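Side-chain contacts in tryptophan--tRNA ligase (Mycoplasma pneumoniae, PDB 2YY5), which probably catalyses the ATP-dependent attachment of tryptophan to tRNA(Trp), as a homodimeric aminoacyl-tRNA synthetase of class I: residues V25-I30 with L259-N264; T253-L258 with L285-A290; Q265-Q270 with T292-N297. The protein carries 1 engineered substitution. All blocks are in the same frame, centred on the assembly; numbering follows the deposited sequence.

Interaction 1 of 3, residues V25-I30 with L259-N264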
loop_
_atom_site.group_PDB
_atom_site.type_symbol
_atom_site.label_atom_id
_atom_site.label_comp_id
_atom_site.label_asym_id
_atom_site.label_seq_id
_atom_site.Cartn_x
_atom_site.Cartn_y
_atom_site.Cartn_z
ATOM N N VAL B 25 4.985 -5.081 26.199
ATOM C CA VAL B 25 4.736 -3.653 26.023
ATOM C C VAL B 25 3.599 -3.077 26.849
ATOM O O VAL B 25 3.729 -1.992 27.401
ATOM C CB VAL B 25 4.432 -3.318 24.538
ATOM C CG1 VAL B 25 5.668 -3.521 23.697
ATOM C CG2 VAL B 25 3.301 -4.206 24.020
ATOM N N MET B 26 2.481 -3.789 26.912
ATOM C CA MET B 26 1.322 -3.318 27.661
ATOM C C MET B 26 1.615 -2.845 29.078
ATOM O O MET B 26 1.267 -1.725 29.439
ATOM C CB MET B 26 0.240 -4.400 27.702
ATOM C CG MET B 26 -0.454 -4.588 26.378
ATOM S SD MET B 26 -1.780 -5.798 26.393
ATOM C CE MET B 26 -2.035 -5.976 24.613
ATOM N N GLN B 27 2.253 -3.696 29.877
ATOM C CA GLN B 27 2.577 -3.365 31.265
ATOM C C GLN B 27 3.340 -2.053 31.462
ATOM O O GLN B 27 3.093 -1.327 32.428
ATOM C CB GLN B 27 3.375 -4.507 31.915
ATOM C CG GLN B 27 4.094 -4.096 33.199
ATOM C CD GLN B 27 4.899 -5.214 33.823
ATOM O OE1 GLN B 27 4.359 -6.052 34.540
ATOM N NE2 GLN B 27 6.201 -5.236 33.545
ATOM N N SER B 28 4.266 -1.749 30.561
ATOM C CA SER B 28 5.054 -0.531 30.693
ATOM C C SER B 28 4.354 0.689 30.112
ATOM O O SER B 28 4.873 1.803 30.177
ATOM C CB SER B 28 6.416 -0.713 30.023
ATOM O OG SER B 28 6.268 -0.893 28.635
ATOM N N LEU B 29 3.173 0.476 29.551
ATOM C CA LEU B 29 2.390 1.552 28.952
ATOM C C LEU B 29 2.020 2.615 29.976
ATOM O O LEU B 29 1.941 3.794 29.652
ATOM C CB LEU B 29 1.117 0.974 28.344
ATOM C CG LEU B 29 0.890 1.177 26.854
ATOM C CD1 LEU B 29 2.185 1.011 26.077
ATOM C CD2 LEU B 29 -0.165 0.185 26.404
ATOM N N ILE B 30 1.790 2.186 31.212
ATOM C CA ILE B 30 1.411 3.085 32.299
ATOM C C ILE B 30 2.533 4.016 32.752
ATOM O O ILE B 30 2.276 5.063 33.345
ATOM C CB ILE B 30 0.923 2.277 33.511
ATOM C CG1 ILE B 30 -0.327 1.489 33.123
ATOM C CG2 ILE B 30 0.651 3.201 34.690
ATOM C CD1 ILE B 30 -0.727 0.458 34.138
ATOM N N LEU B 259 5.080 -9.504 40.001
ATOM C CA LEU B 259 5.120 -9.042 41.377
ATOM C C LEU B 259 5.122 -7.520 41.511
ATOM O O LEU B 259 4.773 -6.998 42.568
ATOM C CB LEU B 259 6.333 -9.644 42.079
ATOM C CG LEU B 259 6.298 -11.176 42.136
ATOM C CD1 LEU B 259 7.581 -11.713 42.748
ATOM C CD2 LEU B 259 5.083 -11.623 42.938
ATOM N N LYS B 260 5.502 -6.810 40.445
ATOM C CA LYS B 260 5.533 -5.342 40.453
ATOM C C LYS B 260 4.100 -4.814 40.425
ATOM O O LYS B 260 3.835 -3.666 40.778
ATOM C CB LYS B 260 6.251 -4.784 39.210
ATOM C CG LYS B 260 7.447 -5.572 38.721
ATOM C CD LYS B 260 7.876 -5.127 37.317
ATOM C CE LYS B 260 8.578 -3.780 37.333
ATOM N NZ LYS B 260 9.837 -3.821 38.133
ATOM N N GLU B 261 3.181 -5.658 39.986
ATOM C CA GLU B 261 1.780 -5.279 39.877
ATOM C C GLU B 261 1.126 -5.053 41.246
ATOM O O GLU B 261 1.447 -5.751 42.208
ATOM C CB GLU B 261 1.027 -6.378 39.120
ATOM C CG GLU B 261 -0.120 -5.869 38.272
ATOM C CD GLU B 261 0.345 -5.270 36.957
ATOM O OE1 GLU B 261 -0.384 -4.418 36.419
ATOM O OE2 GLU B 261 1.424 -5.658 36.455
ATOM N N PRO B 262 0.215 -4.060 41.352
ATOM C CA PRO B 262 -0.476 -3.773 42.619
ATOM C C PRO B 262 -1.069 -5.062 43.183
ATOM O O PRO B 262 -0.829 -5.417 44.343
ATOM C CB PRO B 262 -1.536 -2.767 42.206
ATOM C CG PRO B 262 -0.786 -1.951 41.182
ATOM C CD PRO B 262 -0.108 -3.033 40.346
ATOM N N VAL B 263 -1.856 -5.760 42.373
ATOM C CA VAL B 263 -2.387 -7.039 42.816
ATOM C C VAL B 263 -1.072 -7.813 42.947
ATOM O O VAL B 263 -0.116 -7.511 42.237
ATOM C CB VAL B 263 -3.280 -7.688 41.735
ATOM C CG1 VAL B 263 -4.033 -8.872 42.322
ATOM C CG2 VAL B 263 -4.256 -6.665 41.190
ATOM N N ASN B 264 -1.004 -8.788 43.839
ATOM C CA ASN B 264 0.237 -9.534 44.037
ATOM C C ASN B 264 1.159 -8.818 45.032
ATOM O O ASN B 264 2.302 -9.229 45.247
ATOM C CB ASN B 264 0.990 -9.743 42.714
ATOM C CG ASN B 264 0.229 -10.622 41.737
ATOM O OD1 ASN B 264 -0.727 -11.300 42.113
ATOM N ND2 ASN B 264 0.662 -10.624 40.477
#
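In this synthetase of the class I family, the turn between helix 19-26 and helix 29-35 meets the loop linking helix 246-259 to helix 265-271 through Gln27, which faces Lys260 and Glu261. Met26 to Leu29 form a type I beta turn. Beside it, Ser28 bonds back with its hydroxyl to the carbonyl of the residue three places earlier (Ser28 OG to Val25 O, 3.0 Å); a short polar side chain suits such a return to the main chain. Gln27 spans the gap between the segments because its CG is anti to the backbone N (chi1 163°) and the chain beyond is extended. Glu261 bends at its second torsion, bringing its carboxylate back alongside the amide. The two side chains pass in opposite directions with their flat groups 26° apart, and Gln27 CD lies 5.5 Å from Glu261 CD. Lys260 crosses Gln27 at about a right angle and presents its aliphatic middle, with Lys260 CD 4.6 Å from Gln27 CD, while the ammonium runs on past. Behind the turn, Val25 touches the bound tryptophanyl-adenylate analogue, and Met26 packs on helix 54-71. The chemistry is that of a light, polar surface contact: long flexible chains suit it because they can reach across while their polar ends remain compatible with water, and Lys260 contributes its aliphatic middle.

Interaction 2 of 3, residues T253-L258 with L285-A290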
loop_
_atom_site.group_PDB
_atom_site.type_symbol
_atom_site.label_atom_id
_atom_site.label_comp_id
_atom_site.label_asym_id
_atom_site.label_seq_id
_atom_site.Cartn_x
_atom_site.Cartn_y
_atom_site.Cartn_z
ATOM N N THR B 253 11.448 -15.143 35.428
ATOM C CA THR B 253 11.412 -13.734 35.056
ATOM C C THR B 253 9.964 -13.234 34.891
ATOM O O THR B 253 9.698 -12.044 35.072
ATOM C CB THR B 253 12.289 -13.420 33.768
ATOM O OG1 THR B 253 11.473 -12.850 32.740
ATOM C CG2 THR B 253 12.976 -14.665 33.240
ATOM N N ILE B 254 9.033 -14.139 34.578
ATOM C CA ILE B 254 7.621 -13.767 34.431
ATOM C C ILE B 254 7.100 -13.408 35.807
ATOM O O ILE B 254 6.408 -12.398 35.981
ATOM C CB ILE B 254 6.739 -14.929 33.905
ATOM C CG1 ILE B 254 7.073 -15.232 32.442
ATOM C CG2 ILE B 254 5.261 -14.560 34.036
ATOM C CD1 ILE B 254 6.472 -16.526 31.939
ATOM N N LEU B 255 7.432 -14.264 36.773
ATOM C CA LEU B 255 7.034 -14.092 38.168
ATOM C C LEU B 255 7.536 -12.739 38.687
ATOM O O LEU B 255 6.792 -12.004 39.339
ATOM C CB LEU B 255 7.620 -15.225 39.031
ATOM C CG LEU B 255 6.886 -15.705 40.298
ATOM C CD1 LEU B 255 7.915 -16.140 41.332
ATOM C CD2 LEU B 255 6.021 -14.608 40.886
ATOM N N LYS B 256 8.797 -12.413 38.399
ATOM C CA LYS B 256 9.368 -11.146 38.848
ATOM C C LYS B 256 8.598 -9.934 38.306
ATOM O O LYS B 256 8.360 -8.965 39.030
ATOM C CB LYS B 256 10.854 -11.035 38.446
ATOM C CG LYS B 256 11.524 -9.767 39.009
ATOM C CD LYS B 256 13.052 -9.772 38.927
ATOM C CE LYS B 256 13.560 -9.435 37.533
ATOM N NZ LYS B 256 15.048 -9.327 37.485
ATOM N N ALA B 257 8.217 -10.002 37.034
ATOM C CA ALA B 257 7.485 -8.925 36.381
ATOM C C ALA B 257 6.060 -8.782 36.927
ATOM O O ALA B 257 5.524 -7.673 37.010
ATOM C CB ALA B 257 7.449 -9.168 34.868
ATOM N N LEU B 258 5.446 -9.899 37.298
ATOM C CA LEU B 258 4.086 -9.865 37.819
ATOM C C LEU B 258 4.004 -9.331 39.243
ATOM O O LEU B 258 2.990 -8.766 39.642
ATOM C CB LEU B 258 3.466 -11.259 37.751
ATOM C CG LEU B 258 3.321 -11.840 36.346
ATOM C CD1 LEU B 258 2.629 -13.203 36.437
ATOM C CD2 LEU B 258 2.517 -10.884 35.464
ATOM N N LEU B 285 7.792 -27.155 41.810
ATOM C CA LEU B 285 6.352 -27.073 41.981
ATOM C C LEU B 285 5.995 -25.825 42.782
ATOM O O LEU B 285 4.936 -25.240 42.576
ATOM C CB LEU B 285 5.817 -28.329 42.673
ATOM C CG LEU B 285 6.340 -29.674 42.148
ATOM C CD1 LEU B 285 6.358 -29.691 40.616
ATOM C CD2 LEU B 285 7.742 -29.900 42.688
ATOM N N ASP B 286 6.882 -25.411 43.683
ATOM C CA ASP B 286 6.650 -24.222 44.503
ATOM C C ASP B 286 6.704 -22.966 43.644
ATOM O O ASP B 286 6.056 -21.962 43.943
ATOM C CB ASP B 286 7.701 -24.134 45.609
ATOM C CG ASP B 286 7.528 -25.207 46.665
ATOM O OD1 ASP B 286 8.546 -25.775 47.110
ATOM O OD2 ASP B 286 6.375 -25.475 47.060
ATOM N N LEU B 287 7.494 -23.035 42.576
ATOM C CA LEU B 287 7.645 -21.929 41.641
ATOM C C LEU B 287 6.385 -21.815 40.788
ATOM O O LEU B 287 5.861 -20.718 40.587
ATOM C CB LEU B 287 8.873 -22.158 40.745
ATOM C CG LEU B 287 9.163 -21.195 39.586
ATOM C CD1 LEU B 287 9.304 -19.765 40.095
ATOM C CD2 LEU B 287 10.436 -21.631 38.880
ATOM N N LYS B 288 5.899 -22.951 40.292
ATOM C CA LYS B 288 4.693 -22.960 39.466
ATOM C C LYS B 288 3.505 -22.444 40.257
ATOM O O LYS B 288 2.656 -21.723 39.727
ATOM C CB LYS B 288 4.405 -24.368 38.952
ATOM C CG LYS B 288 5.338 -24.808 37.844
ATOM C CD LYS B 288 5.023 -26.216 37.355
ATOM C CE LYS B 288 5.921 -26.590 36.179
ATOM N NZ LYS B 288 5.714 -27.988 35.733
ATOM N N ASN B 289 3.457 -22.820 41.531
ATOM C CA ASN B 289 2.394 -22.395 42.431
ATOM C C ASN B 289 2.344 -20.881 42.565
ATOM O O ASN B 289 1.280 -20.280 42.441
ATOM C CB ASN B 289 2.597 -23.004 43.818
ATOM C CG ASN B 289 1.765 -24.247 44.032
ATOM O OD1 ASN B 289 2.134 -25.343 43.614
ATOM N ND2 ASN B 289 0.618 -24.077 44.679
ATOM N N ALA B 290 3.501 -20.274 42.831
ATOM C CA ALA B 290 3.595 -18.829 42.993
ATOM C C ALA B 290 3.341 -18.106 41.670
ATOM O O ALA B 290 2.765 -17.012 41.644
ATOM C CB ALA B 290 4.963 -18.459 43.546
#
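Two helical segments come nearest at Leu255 and Ala290, whose CA atoms are 7.6 Å apart, and the whole contact rests on one leucine of helix 246-259 lying against two residues of helix 284-308. Leu255 leaves its helix directed at the partner, its CG anti to the backbone N (chi1 -150°), which carries both methyls across the gap. One methyl meets a methyl of Leu287, with Leu255 CD1 4.1 Å from Leu287 CD1. It also faces the small side chain one turn further on, where Leu255 CD1 is 4.4 Å from Ala290 CB. The other methyl approaches the main chain, Leu255 CD2 lying 4.1 Å from Ala290 O. Leu287 does not start out aimed at Leu255; its branch, with CG anti to the backbone N at 174°, brings CD1 round to it, and the two leucines cross obliquely. The small Ala290 leaves room for Leu255 where the backbones come nearest, and Leu287 adds a methyl beside it. The patch continues on both partners: Leu287 also touches Val248 and Leu252 of helix 246-259, and Leu255 touches Phe279. On another face of helix 246-259, Ile254 packs on Leu19 and Leu23. Since only methyls and one carbonyl oxygen meet, with no hydrogen bond between the segments, the contact depends on dispersion and on the exclusion of water from buried leucines.

Interaction 3 of 3, residues Q265-Q270 with T292-N297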
loop_
_atom_site.group_PDB
_atom_site.type_symbol
_atom_site.label_atom_id
_atom_site.label_comp_id
_atom_site.label_asym_id
_atom_site.label_seq_id
_atom_site.Cartn_x
_atom_site.Cartn_y
_atom_site.Cartn_z
ATOM N N GLN B 265 0.665 -7.741 45.633
ATOM C CA GLN B 265 1.445 -7.001 46.623
ATOM C C GLN B 265 1.819 -7.941 47.768
ATOM O O GLN B 265 2.967 -7.983 48.209
ATOM C CB GLN B 265 0.621 -5.844 47.188
ATOM C CG GLN B 265 1.364 -4.986 48.177
ATOM C CD GLN B 265 2.518 -4.258 47.531
ATOM O OE1 GLN B 265 2.331 -3.517 46.567
ATOM N NE2 GLN B 265 3.720 -4.463 48.056
ATOM N N SER B 266 0.828 -8.689 48.245
ATOM C CA SER B 266 1.019 -9.627 49.338
ATOM C C SER B 266 1.934 -10.744 48.904
ATOM O O SER B 266 2.754 -11.225 49.682
ATOM C CB SER B 266 -0.318 -10.223 49.767
ATOM O OG SER B 266 -1.242 -9.205 50.100
ATOM N N LEU B 267 1.786 -11.163 47.653
ATOM C CA LEU B 267 2.604 -12.240 47.132
ATOM C C LEU B 267 4.072 -11.806 47.106
ATOM O O LEU B 267 4.939 -12.527 47.595
ATOM C CB LEU B 267 2.137 -12.632 45.728
ATOM C CG LEU B 267 2.360 -14.079 45.278
ATOM C CD1 LEU B 267 2.130 -14.186 43.780
ATOM C CD2 LEU B 267 3.764 -14.528 45.612
ATOM N N THR B 268 4.355 -10.626 46.558
ATOM C CA THR B 268 5.737 -10.164 46.493
ATOM C C THR B 268 6.318 -9.890 47.886
ATOM O O THR B 268 7.514 -10.078 48.119
ATOM C CB THR B 268 5.884 -8.906 45.588
ATOM O OG1 THR B 268 7.270 -8.550 45.493
ATOM C CG2 THR B 268 5.091 -7.730 46.141
ATOM N N ASN B 269 5.474 -9.458 48.815
ATOM C CA ASN B 269 5.936 -9.202 50.174
ATOM C C ASN B 269 6.319 -10.535 50.806
ATOM O O ASN B 269 7.390 -10.677 51.393
ATOM C CB ASN B 269 4.833 -8.529 50.988
ATOM C CG ASN B 269 4.709 -7.053 50.684
ATOM O OD1 ASN B 269 4.959 -6.617 49.561
ATOM N ND2 ASN B 269 4.311 -6.274 51.682
ATOM N N GLN B 270 5.434 -11.513 50.670
ATOM C CA GLN B 270 5.656 -12.846 51.203
ATOM C C GLN B 270 6.917 -13.482 50.610
ATOM O O GLN B 270 7.540 -14.342 51.234
ATOM C CB GLN B 270 4.421 -13.710 50.903
ATOM C CG GLN B 270 4.678 -15.205 50.725
ATOM C CD GLN B 270 3.446 -15.954 50.229
ATOM O OE1 GLN B 270 3.514 -17.140 49.890
ATOM N NE2 GLN B 270 2.310 -15.261 50.191
ATOM N N THR B 292 1.444 -19.277 39.268
ATOM C CA THR B 292 0.021 -19.434 38.999
ATOM C C THR B 292 -0.828 -18.422 39.761
ATOM O O THR B 292 -1.863 -17.989 39.265
ATOM C CB THR B 292 -0.468 -20.859 39.347
ATOM O OG1 THR B 292 0.118 -21.801 38.439
ATOM C CG2 THR B 292 -1.980 -20.945 39.240
ATOM N N GLU B 293 -0.396 -18.041 40.957
ATOM C CA GLU B 293 -1.150 -17.074 41.753
ATOM C C GLU B 293 -0.980 -15.663 41.192
ATOM O O GLU B 293 -1.961 -14.954 40.988
ATOM C CB GLU B 293 -0.697 -17.110 43.216
ATOM C CG GLU B 293 -1.575 -16.308 44.169
ATOM C CD GLU B 293 -1.016 -16.285 45.587
ATOM O OE1 GLU B 293 -0.704 -17.373 46.117
ATOM O OE2 GLU B 293 -0.889 -15.187 46.171
ATOM N N ALA B 294 0.263 -15.259 40.941
ATOM C CA ALA B 294 0.531 -13.938 40.392
ATOM C C ALA B 294 -0.193 -13.800 39.055
ATOM O O ALA B 294 -0.785 -12.761 38.751
ATOM C CB ALA B 294 2.019 -13.747 40.200
ATOM N N THR B 295 -0.157 -14.864 38.265
ATOM C CA THR B 295 -0.806 -14.852 36.966
ATOM C C THR B 295 -2.323 -14.762 37.064
ATOM O O THR B 295 -2.930 -13.887 36.445
ATOM C CB THR B 295 -0.431 -16.092 36.158
ATOM O OG1 THR B 295 0.997 -16.153 36.024
ATOM C CG2 THR B 295 -1.068 -16.037 34.783
ATOM N N VAL B 296 -2.938 -15.660 37.833
ATOM C CA VAL B 296 -4.390 -15.645 37.988
ATOM C C VAL B 296 -4.821 -14.273 38.493
ATOM O O VAL B 296 -5.721 -13.656 37.933
ATOM C CB VAL B 296 -4.886 -16.736 38.984
ATOM C CG1 VAL B 296 -6.378 -16.551 39.263
ATOM C CG2 VAL B 296 -4.647 -18.134 38.401
ATOM N N ASN B 297 -4.158 -13.793 39.541
ATOM C CA ASN B 297 -4.468 -12.489 40.104
ATOM C C ASN B 297 -4.511 -11.420 39.023
ATOM O O ASN B 297 -5.467 -10.653 38.945
ATOM C CB ASN B 297 -3.433 -12.097 41.166
ATOM C CG ASN B 297 -3.588 -12.889 42.456
ATOM O OD1 ASN B 297 -4.390 -13.828 42.536
ATOM N ND2 ASN B 297 -2.813 -12.517 43.473
#
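Leu267 lies against both Glu293 and Ala294 of helix 284-308. With chi1 at -151°, its CG is anti to the backbone N, and the second torsion, also close to anti (-167°), extends CD1 to the partner helix. There Leu267 CD1 lies 3.6 Å from Ala294 CB and the same distance from Ala294 N; a side chain no bigger than a methyl lets the leucine reach the main chain. Glu293 arrives from the opposite direction. Its extended chain lays the carboxylate end over CG and CB of Leu267, nearest at the branch point, with Glu293 OE2 3.5 Å from Leu267 CG, and Glu293 CB adds a looser contact. This is van der Waals contact alone, and glutamate suits the exposed edge because its charge can still meet water. Within helix 265-271, Gln265 bends at chi2 (65°) and gives a somewhat bent hydrogen bond to the residue one turn on (Gln265 NE2 to Asn269 OD1, 2.9 Å, 143° at the hydrogen). The arrangement is ordinary helix-helix packing, in which the short helix 265-271 lies against the longer helix 284-308, with Leu259 of helix 246-259 also touching Leu267.

Interactions 2 and 3 are neighbours, their centres about 8 Å apart, and share helix 284-308, against which the successive helices 246-259 and 265-271 pack. The centre of interaction 1 is about 15 Å from that of interaction 2 and about 12 Å from that of interaction 3, at the loop between those two helices. Along the chain interaction 1 closes before interaction 3 opens, while interaction 2 crosses both. Asn264, at the end of the loop, ties the group together through probable hydrogen bonds to Leu258, Ala294 and Asn297. The three contacts thus run from buried helix packing to a light polar contact with the turn after helix 19-26, beside the pocket that holds the adenylate analogue.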